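Long-range contacts in 5'-tyrosyl-DNA phosphodiesterase (Caenorhabditis elegans, PDB 4FVA), which belongs to the endonuclease/exonuclease/phosphatase family, with a DNase I-like fold, and holds a magnesium ion: residues Gly26-Thr31 with Arg238-Phe243; Ala139-Cys144 with Ser174-Gly179. All coordinates share one frame; numbering follows the deposited sequence.

Contact 1 of 2, residues Gly26-Thr31 with Arg238-Phe243; sequences GRSLLT and RSCLCF
Ser-28 and Thr-31 meet Ser-239, Cys-240 and Cys-242 in a small surface contact made by van der Waals touches and one water. No direct hydrogen bond crosses it.

The van der Waals part centres on two thiols. The CB of Ser-28 lies 4.1 Å from the SG of Cys-240 and equally far from the SG of Cys-242. Its OG comes 3.6 Å from the CB of Cys-240. The methyl CG2 of Thr-31 stands anti to its own backbone N. There it packs 3.7 Å from the SG of Cys-240 and also touches the OG of Ser-239.

The polar link is indirect. Water 1 joins Thr-31 OG1, at 3.2 Å, to Ser-239 OG, at 3.3 Å. Thr-31 therefore uses both branches, the methyl on the thiol and the hydroxyl on the water.

Nearby, Arg-27 NE forms a salt bridge with Asp-25 OD1, and Phe-243 N bonds to Asn-204 OD1.

A type II turn, Gly-26 to Leu-29, leads into helix 29-43. Ser-28 is at the N-cap position, but its side chain makes no capping bond. The contact sets this helix start against the loop between strands 226-232 and 249-255.

Contact 2 of 2, residues Ala139-Cys144 with Ser174-Gly179; sequences AQFGFC and SRVPDG
Arg-175 lays its guanidinium over the backbone of Gly-142, and Phe-141 turns its ring edge to Ser-174 and Val-176. These are the two halves of the first shell.

In the first half, the CA of Gly-142 sits 3.2 Å above the guanidinium plane, offset toward the rim. NH2 lies 3.2 Å from the C of Gly-142. It is also near the O of Gly-142, but the angle is poor and no hydrogen bond forms. The contact is a flat group resting on a helix surface. Gly-142 has no side chain, and NH1 lies where a CB on this residue would clash with it.

In the second half, the hydroxyl of Ser-174 meets the ring edge of Phe-141 in plane, with OG 3.9 Å from CD2. The same OG touches the CA of Gly-142. Ser-174 is poorly ordered, so its details are less certain. Val-176 CG2 packs at the ring edge, 4.2 Å from Phe-141 CE2. CG of Phe-141 stands anti to the backbone N (chi1 -174°), and the end of the side chain comes nearer the loop than its base does.

Outside these touches, Arg-175 NH2 forms a salt bridge with Asp-146 OD2, further along the same helix. Water 2, at the guanidinium edge and in its plane, accepts from NH2 at 3.3 Å and donates to the O of Ala-139 at 3.2 Å. The extended chain from CG to NE carries the guanidinium out to the helix. Arg-175 is also the centre of an inverse gamma turn, closed by Val-176 N bonding to Ser-174 O at 2.9 Å.

Val-176 and Pro-177 also touch Met-145. The contact thus sets the loop between strands 159-163 and 181-182 against helix 134-154.

In the fold
Both contacts join a helix to a loop in the same DNase I-like domain, but they do not touch. Their centres are 36 Å apart, their nearest atoms about 23 Å, and they lie on opposite sides of the chain centre. In sequence, contact 2 is nested inside the span closed by contact 1. In contact 1 the side chain of Cys-242 is about 13 Å from the bound magnesium ion, whose site includes Asp-22 and Glu-52. It is not a metal-binding contact. Contact 2 is partly buried, whereas contact 1 is a surface contact with no buried residue among those that touch. Contact 2 also joins parts closer in sequence, 30 residues apart against 207.

Contact 1 of 2, residues Gly26-Thr31 with Arg238-Phe243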
ATOM      1  N   GLY A  26     -10.726  12.139 -12.167  1.00 26.87           N
ATOM      2  CA  GLY A  26     -11.345  11.654 -13.387  1.00 21.11           C
ATOM      3  C   GLY A  26     -10.581  11.939 -14.667  1.00 21.48           C
ATOM      4  O   GLY A  26     -10.865  11.317 -15.686  1.00 24.84           O
ATOM      5  N   ARG A  27      -9.634  12.875 -14.623  1.00 21.84           N
ATOM      6  CA  ARG A  27      -8.853  13.255 -15.797  1.00 28.36           C
ATOM      7  C   ARG A  27      -7.941  12.137 -16.316  1.00 33.06           C
ATOM      8  O   ARG A  27      -7.073  11.652 -15.591  1.00 28.51           O
ATOM      9  CB  ARG A  27      -8.014  14.491 -15.474  1.00 34.50           C
ATOM     10  CG  ARG A  27      -8.863  15.692 -15.037  1.00 59.46           C
ATOM     11  CD  ARG A  27      -8.049  16.798 -14.356  1.00 69.75           C
ATOM     12  NE  ARG A  27      -7.421  16.340 -13.117  1.00 74.31           N
ATOM     13  CZ  ARG A  27      -6.607  17.079 -12.368  1.00 76.52           C
ATOM     14  NH1 ARG A  27      -6.318  18.324 -12.723  1.00 77.90           N
ATOM     15  NH2 ARG A  27      -6.086  16.572 -11.259  1.00 77.46           N
ATOM     16  N   SER A  28      -8.128  11.744 -17.575  1.00 36.44           N
ATOM     17  CA  SER A  28      -7.304  10.703 -18.197  1.00 30.99           C
ATOM     18  C   SER A  28      -7.298   9.409 -17.380  1.00 22.04           C
ATOM     19  O   SER A  28      -6.305   8.673 -17.375  1.00 25.65           O
ATOM     20  CB  SER A  28      -5.864  11.193 -18.386  1.00 26.86           C
ATOM     21  OG  SER A  28      -5.793  12.243 -19.331  1.00 31.76           O
ATOM     22  N   LEU A  29      -8.399   9.141 -16.686  1.00 21.66           N
ATOM     23  CA  LEU A  29      -8.473   7.989 -15.789  1.00 25.76           C
ATOM     24  C   LEU A  29      -8.160   6.647 -16.480  1.00 23.28           C
ATOM     25  O   LEU A  29      -7.414   5.816 -15.943  1.00 22.85           O
ATOM     26  CB  LEU A  29      -9.826   7.940 -15.075  1.00 20.93           C
ATOM     27  CG  LEU A  29      -9.991   6.793 -14.073  1.00 20.56           C
ATOM     28  CD1 LEU A  29      -8.950   6.910 -12.958  1.00 20.59           C
ATOM     29  CD2 LEU A  29     -11.421   6.773 -13.476  1.00 22.33           C
ATOM     30  N   LEU A  30      -8.777   6.399 -17.633  1.00 25.17           N
ATOM     31  CA  LEU A  30      -8.545   5.136 -18.330  1.00 31.03           C
ATOM     32  C   LEU A  30      -7.087   4.998 -18.745  1.00 21.61           C
ATOM     33  O   LEU A  30      -6.452   3.979 -18.485  1.00 25.78           O
ATOM     34  CB  LEU A  30      -9.479   4.970 -19.539  1.00 30.68           C
ATOM     35  CG  LEU A  30      -9.291   3.645 -20.308  1.00 33.98           C
ATOM     36  CD1 LEU A  30      -9.476   2.447 -19.396  1.00 27.56           C
ATOM     37  CD2 LEU A  30     -10.291   3.544 -21.444  1.00 31.71           C
ATOM     38  N   THR A  31      -6.534   6.035 -19.359  1.00 24.15           N
ATOM     39  CA  THR A  31      -5.139   5.972 -19.772  1.00 22.35           C
ATOM     40  C   THR A  31      -4.237   5.722 -18.564  1.00 25.10           C
ATOM     41  O   THR A  31      -3.280   4.931 -18.637  1.00 22.36           O
ATOM     42  CB  THR A  31      -4.713   7.262 -20.506  1.00 25.85           C
ATOM     43  OG1 THR A  31      -5.474   7.400 -21.709  1.00 26.19           O
ATOM     44  CG2 THR A  31      -3.238   7.234 -20.858  1.00 26.39           C
ATOM     45  N   ARG A 238       3.268   9.605 -21.841  1.00 35.75           N
ATOM     46  CA  ARG A 238       3.471  10.477 -22.993  1.00 35.75           C
ATOM     47  C   ARG A 238       2.179  10.949 -23.644  1.00 33.93           C
ATOM     48  O   ARG A 238       2.043  12.130 -23.947  1.00 39.22           O
ATOM     49  CB  ARG A 238       4.376   9.833 -24.049  1.00 39.96           C
ATOM     50  CG  ARG A 238       4.738  10.808 -25.194  1.00 53.86           C
ATOM     51  CD  ARG A 238       5.585  10.143 -26.282  1.00 62.43           C
ATOM     52  NE  ARG A 238       5.945  11.055 -27.369  1.00 67.09           N
ATOM     53  CZ  ARG A 238       5.322  11.101 -28.546  1.00 74.82           C
ATOM     54  NH1 ARG A 238       4.307  10.281 -28.790  1.00 75.58           N
ATOM     55  NH2 ARG A 238       5.715  11.961 -29.483  1.00 75.45           N
ATOM     56  N   SER A 239       1.230  10.044 -23.856  1.00 32.81           N
ATOM     57  CA  SER A 239       0.031  10.396 -24.614  1.00 35.46           C
ATOM     58  C   SER A 239      -0.832  11.478 -23.949  1.00 34.13           C
ATOM     59  O   SER A 239      -1.517  12.251 -24.633  1.00 33.46           O
ATOM     60  CB  SER A 239      -0.804   9.141 -24.892  1.00 39.72           C
ATOM     61  OG  SER A 239      -1.316   8.584 -23.691  1.00 42.13           O
ATOM     62  N   CYS A 240      -0.803  11.545 -22.624  1.00 27.43           N
ATOM     63  CA  CYS A 240      -1.667  12.491 -21.914  1.00 27.38           C
ATOM     64  C   CYS A 240      -0.866  13.408 -20.994  1.00 26.27           C
ATOM     65  O   CYS A 240      -1.442  14.239 -20.300  1.00 32.75           O
ATOM     66  CB  CYS A 240      -2.751  11.761 -21.124  1.00 28.65           C
ATOM     67  SG  CYS A 240      -2.116  10.601 -19.895  1.00 40.26           S
ATOM     68  N   LEU A 241       0.449  13.194 -20.927  1.00 25.32           N
ATOM     69  CA  LEU A 241       1.336  14.093 -20.183  1.00 27.85           C
ATOM     70  C   LEU A 241       1.034  14.217 -18.687  1.00 29.83           C
ATOM     71  O   LEU A 241       1.369  15.221 -18.065  1.00 30.41           O
ATOM     72  CB  LEU A 241       1.355  15.488 -20.829  1.00 26.10           C
ATOM     73  CG  LEU A 241       1.795  15.507 -22.291  1.00 26.53           C
ATOM     74  CD1 LEU A 241       1.866  16.961 -22.825  1.00 31.13           C
ATOM     75  CD2 LEU A 241       3.160  14.834 -22.404  1.00 26.79           C
ATOM     76  N   CYS A 242       0.389  13.218 -18.104  1.00 26.91           N
ATOM     77  CA  CYS A 242       0.245  13.210 -16.651  1.00 24.45           C
ATOM     78  C   CYS A 242       0.916  11.967 -16.059  1.00 29.13           C
ATOM     79  O   CYS A 242       1.276  11.020 -16.789  1.00 24.79           O
ATOM     80  CB  CYS A 242      -1.222  13.289 -16.256  1.00 33.51           C
ATOM     81  SG  CYS A 242      -2.150  11.841 -16.784  1.00 42.38           S
ATOM     82  N   PHE A 243       1.116  11.973 -14.744  1.00 26.17           N
ATOM     83  CA  PHE A 243       1.624  10.797 -14.066  1.00 23.81           C
ATOM     84  C   PHE A 243       0.469   9.831 -13.837  1.00 24.40           C
ATOM     85  O   PHE A 243      -0.693  10.244 -13.849  1.00 23.07           O
ATOM     86  CB  PHE A 243       2.286  11.191 -12.755  1.00 23.86           C
ATOM     87  CG  PHE A 243       3.475  12.105 -12.932  1.00 24.42           C
ATOM     88  CD1 PHE A 243       4.735  11.579 -13.192  1.00 24.68           C
ATOM     89  CD2 PHE A 243       3.331  13.487 -12.842  1.00 24.72           C
ATOM     90  CE1 PHE A 243       5.837  12.406 -13.354  1.00 25.23           C
ATOM     91  CE2 PHE A 243       4.435  14.332 -13.014  1.00 25.28           C
ATOM     92  CZ  PHE A 243       5.681  13.798 -13.269  1.00 25.54           C
TER
HETATM   93  O   HOH W   1      -4.460   9.532 -23.860  1.00 37.75           O

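Contact 2 of 2, residues Ala139-Cys144 with Ser174-Gly179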
ATOM      1  N   ALA A 139      -5.775   7.839  15.628  1.00 19.74           N
ATOM      2  CA  ALA A 139      -6.475   6.735  16.279  1.00 23.34           C
ATOM      3  C   ALA A 139      -6.463   5.487  15.404  1.00 29.48           C
ATOM      4  O   ALA A 139      -6.285   4.373  15.893  1.00 35.62           O
ATOM      5  CB  ALA A 139      -7.907   7.137  16.614  1.00 24.16           C
ATOM      6  N   GLN A 140      -6.680   5.676  14.107  1.00 25.23           N
ATOM      7  CA  GLN A 140      -6.677   4.549  13.178  1.00 21.70           C
ATOM      8  C   GLN A 140      -5.310   3.869  13.167  1.00 20.06           C
ATOM      9  O   GLN A 140      -5.226   2.642  13.219  1.00 25.62           O
ATOM     10  CB  GLN A 140      -7.092   5.010  11.780  1.00 18.83           C
ATOM     11  CG  GLN A 140      -8.560   5.435  11.700  1.00 29.41           C
ATOM     12  CD  GLN A 140      -8.882   6.211  10.431  1.00 32.13           C
ATOM     13  OE1 GLN A 140      -8.011   6.437   9.583  1.00 24.80           O
ATOM     14  NE2 GLN A 140     -10.141   6.642  10.304  1.00 25.05           N
ATOM     15  N   PHE A 141      -4.244   4.662  13.079  1.00 20.32           N
ATOM     16  CA  PHE A 141      -2.894   4.106  13.069  1.00 26.65           C
ATOM     17  C   PHE A 141      -2.643   3.261  14.332  1.00 30.72           C
ATOM     18  O   PHE A 141      -2.124   2.143  14.246  1.00 28.64           O
ATOM     19  CB  PHE A 141      -1.851   5.213  12.937  1.00 23.03           C
ATOM     20  CG  PHE A 141      -0.442   4.702  12.788  1.00 24.57           C
ATOM     21  CD1 PHE A 141       0.073   4.410  11.531  1.00 24.60           C
ATOM     22  CD2 PHE A 141       0.360   4.496  13.906  1.00 27.15           C
ATOM     23  CE1 PHE A 141       1.372   3.923  11.387  1.00 27.97           C
ATOM     24  CE2 PHE A 141       1.658   4.011  13.773  1.00 26.88           C
ATOM     25  CZ  PHE A 141       2.165   3.730  12.508  1.00 29.99           C
ATOM     26  N   GLY A 142      -3.014   3.805  15.496  1.00 30.37           N
ATOM     27  CA  GLY A 142      -2.867   3.097  16.759  1.00 26.48           C
ATOM     28  C   GLY A 142      -3.637   1.790  16.728  1.00 26.08           C
ATOM     29  O   GLY A 142      -3.117   0.728  17.087  1.00 25.25           O
ATOM     30  N   PHE A 143      -4.867   1.861  16.238  1.00 22.65           N
ATOM     31  CA  PHE A 143      -5.706   0.688  16.105  1.00 20.72           C
ATOM     32  C   PHE A 143      -5.038  -0.333  15.202  1.00 26.00           C
ATOM     33  O   PHE A 143      -4.998  -1.528  15.520  1.00 23.04           O
ATOM     34  CB  PHE A 143      -7.077   1.094  15.553  1.00 22.44           C
ATOM     35  CG  PHE A 143      -7.989  -0.060  15.251  1.00 26.00           C
ATOM     36  CD1 PHE A 143      -8.837  -0.575  16.226  1.00 34.10           C
ATOM     37  CD2 PHE A 143      -8.002  -0.635  13.982  1.00 27.32           C
ATOM     38  CE1 PHE A 143      -9.682  -1.657  15.943  1.00 33.39           C
ATOM     39  CE2 PHE A 143      -8.844  -1.706  13.685  1.00 30.35           C
ATOM     40  CZ  PHE A 143      -9.686  -2.217  14.665  1.00 36.55           C
ATOM     41  N   CYS A 144      -4.496   0.122  14.080  1.00 25.50           N
ATOM     42  CA  CYS A 144      -3.840  -0.812  13.171  1.00 31.15           C
ATOM     43  C   CYS A 144      -2.650  -1.486  13.847  1.00 29.23           C
ATOM     44  O   CYS A 144      -2.455  -2.691  13.718  1.00 22.35           O
ATOM     45  CB  CYS A 144      -3.400  -0.111  11.881  1.00 29.41           C
ATOM     46  SG  CYS A 144      -4.783   0.386  10.829  1.00 24.48           S
ATOM     47  N   SER A 174       2.651   6.663  16.379  1.00 52.54           N
ATOM     48  CA  SER A 174       2.537   6.316  17.794  1.00 63.44           C
ATOM     49  C   SER A 174       3.195   4.984  18.140  1.00 64.58           C
ATOM     50  O   SER A 174       4.373   4.752  17.860  1.00 69.35           O
ATOM     51  CB  SER A 174       1.065   6.252  18.221  1.00 70.42           C
ATOM     52  OG  SER A 174       0.435   5.085  17.721  1.00 78.10           O
ATOM     53  N   ARG A 175       2.405   4.121  18.770  1.00 60.38           N
ATOM     54  CA  ARG A 175       2.891   2.892  19.379  1.00 55.69           C
ATOM     55  C   ARG A 175       3.198   1.762  18.391  1.00 53.22           C
ATOM     56  O   ARG A 175       2.420   0.814  18.238  1.00 55.43           O
ATOM     57  CB  ARG A 175       1.870   2.440  20.432  1.00 57.37           C
ATOM     58  CG  ARG A 175       0.436   2.272  19.892  1.00 63.72           C
ATOM     59  CD  ARG A 175      -0.571   2.209  21.044  1.00 69.67           C
ATOM     60  NE  ARG A 175      -1.937   1.844  20.652  1.00 73.34           N
ATOM     61  CZ  ARG A 175      -2.865   2.703  20.229  1.00 71.99           C
ATOM     62  NH1 ARG A 175      -2.585   4.000  20.130  1.00 73.15           N
ATOM     63  NH2 ARG A 175      -4.080   2.264  19.910  1.00 63.39           N
ATOM     64  N   VAL A 176       4.366   1.863  17.758  1.00 47.13           N
ATOM     65  CA  VAL A 176       4.887   0.815  16.891  1.00 42.82           C
ATOM     66  C   VAL A 176       5.540  -0.270  17.744  1.00 45.24           C
ATOM     67  O   VAL A 176       6.428   0.021  18.546  1.00 49.27           O
ATOM     68  CB  VAL A 176       5.944   1.379  15.923  1.00 41.30           C
ATOM     69  CG1 VAL A 176       6.619   0.254  15.133  1.00 35.43           C
ATOM     70  CG2 VAL A 176       5.323   2.419  14.999  1.00 37.92           C
ATOM     71  N   PRO A 177       5.084  -1.523  17.606  1.00 48.46           N
ATOM     72  CA  PRO A 177       5.667  -2.569  18.451  1.00 46.15           C
ATOM     73  C   PRO A 177       7.136  -2.818  18.119  1.00 45.80           C
ATOM     74  O   PRO A 177       7.553  -2.666  16.971  1.00 42.72           O
ATOM     75  CB  PRO A 177       4.841  -3.809  18.095  1.00 50.72           C
ATOM     76  CG  PRO A 177       3.575  -3.277  17.512  1.00 52.85           C
ATOM     77  CD  PRO A 177       3.963  -2.026  16.794  1.00 49.00           C
ATOM     78  N   ASP A 178       7.920  -3.185  19.123  1.00 55.23           N
ATOM     79  CA  ASP A 178       9.294  -3.602  18.889  1.00 57.39           C
ATOM     80  C   ASP A 178       9.209  -4.880  18.050  1.00 44.60           C
ATOM     81  O   ASP A 178       8.326  -5.699  18.273  1.00 42.67           O
ATOM     82  CB  ASP A 178      10.003  -3.832  20.224  1.00 69.57           C
ATOM     83  CG  ASP A 178      10.187  -2.536  21.014  1.00 81.39           C
ATOM     84  OD1 ASP A 178       9.971  -1.446  20.435  1.00 85.06           O
ATOM     85  OD2 ASP A 178      10.515  -2.606  22.218  1.00 84.66           O
ATOM     86  N   GLY A 179      10.091  -5.049  17.071  1.00 42.09           N
ATOM     87  CA  GLY A 179       9.972  -6.182  16.164  1.00 40.73           C
ATOM     88  C   GLY A 179       9.312  -5.796  14.844  1.00 41.98           C
ATOM     89  O   GLY A 179       9.493  -6.474  13.825  1.00 41.99           O
TER
HETATM   90  O   HOH W   2      -6.588   4.184  19.115  1.00 57.96           O